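Local coordinates for protein beta-galactoside-binding lectin (Gallus gallus, PDB 1QMJ) that binds beta-galactosides such as lactose as a homodimeric galectin and may take part in regulating differentiation, at residues I86-D91 / V95-P100. Numbering follows the deposited sequence.
Sequences ICISFD and VKVKVP. With BME (beta-mercaptoethanol), chain D.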
loop_
_atom_site.group_PDB
_atom_site.type_symbol
_atom_site.label_atom_id
_atom_site.label_comp_id
_atom_site.label_asym_id
_atom_site.label_seq_id
_atom_site.Cartn_x
_atom_site.Cartn_y
_atom_site.Cartn_z
ATOM N N ILE A 86 -10.143 8.484 3.993
ATOM C CA ILE A 86 -11.268 7.581 3.736
ATOM C C ILE A 86 -11.065 6.264 4.493
ATOM O O ILE A 86 -10.060 5.569 4.311
ATOM C CB ILE A 86 -11.349 7.318 2.231
ATOM C CG1 ILE A 86 -11.580 8.604 1.425
ATOM C CG2 ILE A 86 -12.484 6.370 1.847
ATOM C CD1 ILE A 86 -11.122 8.497 -0.031
ATOM N N CYS A 87 -12.039 5.958 5.333
ATOM C CA CYS A 87 -12.024 4.735 6.156
ATOM C C CYS A 87 -13.052 3.738 5.628
ATOM O O CYS A 87 -14.236 4.069 5.453
ATOM C CB CYS A 87 -12.350 5.081 7.605
ATOM S SG CYS A 87 -11.049 6.150 8.393
ATOM N N ILE A 88 -12.561 2.537 5.392
ATOM C CA ILE A 88 -13.373 1.444 4.859
ATOM C C ILE A 88 -13.329 0.208 5.764
ATOM O O ILE A 88 -12.256 -0.234 6.194
ATOM C CB ILE A 88 -12.848 1.044 3.479
ATOM C CG1 ILE A 88 -12.991 2.163 2.444
ATOM C CG2 ILE A 88 -13.572 -0.168 2.891
ATOM C CD1 ILE A 88 -12.144 1.934 1.191
ATOM N N SER A 89 -14.516 -0.292 6.009
ATOM C CA SER A 89 -14.758 -1.494 6.815
ATOM C C SER A 89 -15.977 -2.188 6.226
ATOM O O SER A 89 -16.712 -1.609 5.416
ATOM C CB SER A 89 -15.006 -1.123 8.285
ATOM O OG SER A 89 -16.082 -0.206 8.387
ATOM N N PHE A 90 -16.189 -3.413 6.623
ATOM C CA PHE A 90 -17.322 -4.181 6.110
ATOM C C PHE A 90 -17.604 -5.394 6.982
ATOM O O PHE A 90 -16.847 -5.704 7.909
ATOM C CB PHE A 90 -17.011 -4.673 4.687
ATOM C CG PHE A 90 -16.080 -5.894 4.666
ATOM C CD1 PHE A 90 -14.716 -5.744 4.953
ATOM C CD2 PHE A 90 -16.593 -7.161 4.361
ATOM C CE1 PHE A 90 -13.870 -6.860 4.938
ATOM C CE2 PHE A 90 -15.746 -8.277 4.347
ATOM C CZ PHE A 90 -14.384 -8.127 4.636
ATOM N N ASP A 91 -18.698 -6.020 6.637
ATOM C CA ASP A 91 -19.175 -7.243 7.278
ATOM C C ASP A 91 -19.920 -8.033 6.204
ATOM O O ASP A 91 -19.844 -7.718 5.011
ATOM C CB ASP A 91 -20.077 -6.928 8.489
ATOM C CG ASP A 91 -21.194 -5.932 8.206
ATOM O OD1 ASP A 91 -21.964 -6.105 7.191
ATOM O OD2 ASP A 91 -21.364 -4.919 8.988
ATOM N N VAL A 95 -20.818 -2.720 3.320
ATOM C CA VAL A 95 -19.551 -1.998 3.303
ATOM C C VAL A 95 -19.825 -0.568 3.720
ATOM O O VAL A 95 -20.782 0.059 3.247
ATOM C CB VAL A 95 -18.946 -1.991 1.892
ATOM C CG1 VAL A 95 -17.489 -1.519 1.868
ATOM C CG2 VAL A 95 -18.947 -3.365 1.226
ATOM N N LYS A 96 -18.994 -0.084 4.593
ATOM C CA LYS A 96 -19.110 1.278 5.096
ATOM C C LYS A 96 -17.884 2.081 4.709
ATOM O O LYS A 96 -16.755 1.588 4.772
ATOM C CB LYS A 96 -19.209 1.284 6.620
ATOM C CG LYS A 96 -20.543 0.777 7.163
ATOM C CD LYS A 96 -20.663 0.997 8.672
ATOM C CE LYS A 96 -22.019 0.595 9.243
ATOM N NZ LYS A 96 -22.190 1.009 10.644
ATOM N N VAL A 97 -18.143 3.293 4.318
ATOM C CA VAL A 97 -17.100 4.240 3.936
ATOM C C VAL A 97 -17.327 5.510 4.727
ATOM O O VAL A 97 -18.359 6.175 4.585
ATOM C CB VAL A 97 -17.170 4.541 2.438
ATOM C CG1 VAL A 97 -16.053 5.476 1.967
ATOM C CG2 VAL A 97 -17.056 3.288 1.566
ATOM N N LYS A 98 -16.374 5.847 5.566
ATOM C CA LYS A 98 -16.514 7.049 6.385
ATOM C C LYS A 98 -15.447 8.082 6.111
ATOM O O LYS A 98 -14.249 7.767 6.050
ATOM C CB LYS A 98 -16.425 6.760 7.892
ATOM C CG LYS A 98 -16.283 5.286 8.243
ATOM C CD LYS A 98 -17.312 4.828 9.285
ATOM C CE LYS A 98 -17.004 5.315 10.705
ATOM N NZ LYS A 98 -17.699 4.534 11.743
ATOM N N VAL A 99 -15.961 9.268 5.960
ATOM C CA VAL A 99 -15.183 10.470 5.757
ATOM C C VAL A 99 -15.548 11.410 6.887
ATOM O O VAL A 99 -16.510 11.135 7.633
ATOM C CB VAL A 99 -15.506 11.123 4.411
ATOM C CG1 VAL A 99 -15.051 10.292 3.212
ATOM C CG2 VAL A 99 -17.001 11.366 4.204
ATOM N N PRO A 100 -14.834 12.311 7.280
ATOM C CA PRO A 100 -15.211 13.095 8.465
ATOM C C PRO A 100 -16.667 13.590 8.606
ATOM O O PRO A 100 -17.199 13.637 9.716
ATOM C CB PRO A 100 -14.201 14.248 8.447
ATOM C CG PRO A 100 -13.864 14.388 6.977
ATOM C CD PRO A 100 -13.726 12.953 6.550
HETATM C C1 BME D . -13.869 2.110 11.407
HETATM C C2 BME D . -13.148 3.161 10.540
HETATM O O1 BME D . -14.576 1.204 10.578
HETATM S S2 BME D . -12.452 2.399 9.043
#
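Cys87 and Lys98 grip each other through two backbone hydrogen bonds, Cys87 N to Lys98 O at 2.9 Å and Lys98 N to Cys87 O at 2.8 Å. Ser89 and Lys96 repeat the pattern, with Lys96 N to Ser89 O at 2.9 Å and a longer return bond from Ser89 N to Lys96 O at 3.2 Å. This is the ladder of an antiparallel beta hairpin in the five-stranded sheet of the galectin beta-sandwich. The strand axes run 4.7 Å apart at 163°, nearly straight against each other. At the non-hydrogen-bonded pair Ile88–Val97, alpha carbons lend weaker support: the CA-H of Val97 faces Cys87 O, and that of Ile88 faces Lys96 O.

Side chains alternate between two faces. Cys87, Ser89, Lys96 and Lys98 take the partly open one. Aliphatic lysine stems suit it by lying against small strand partners, Lys98 CG alongside Cys87 CB and Lys96 CB beside Ser89 OG, while both amines reach outward to weak, long ion pairs with Glu103. A chi1 of 56° sets Ser89 OG between its own N and carbonyl carbon, from where it hydrogen-bonds O1 of a beta-mercaptoethanol, probably from the crystallisation liquor, at 3.0 Å. Cys87 SG is covalently linked to the sulfur of a second beta-mercaptoethanol, a mixed disulfide.

Ile88, Phe90, Val95 and Val97 occupy the other face, turned into the sandwich interior against strands 29-33 and 39-47 of the opposing sheet. Beta-branched Ile88, Val95 and Val97 suit it, favouring an extended backbone and offering no polar group. Val95 CG2 lies near Phe90 CB, and Ile88 CG1 near Val97 CG2. Diagonally across the ladder, Ile86 and Val97 lie side by side, and Val97 CG1, anti to its N at chi1 -177°, meets Ile86 CG2 at 3.7 Å.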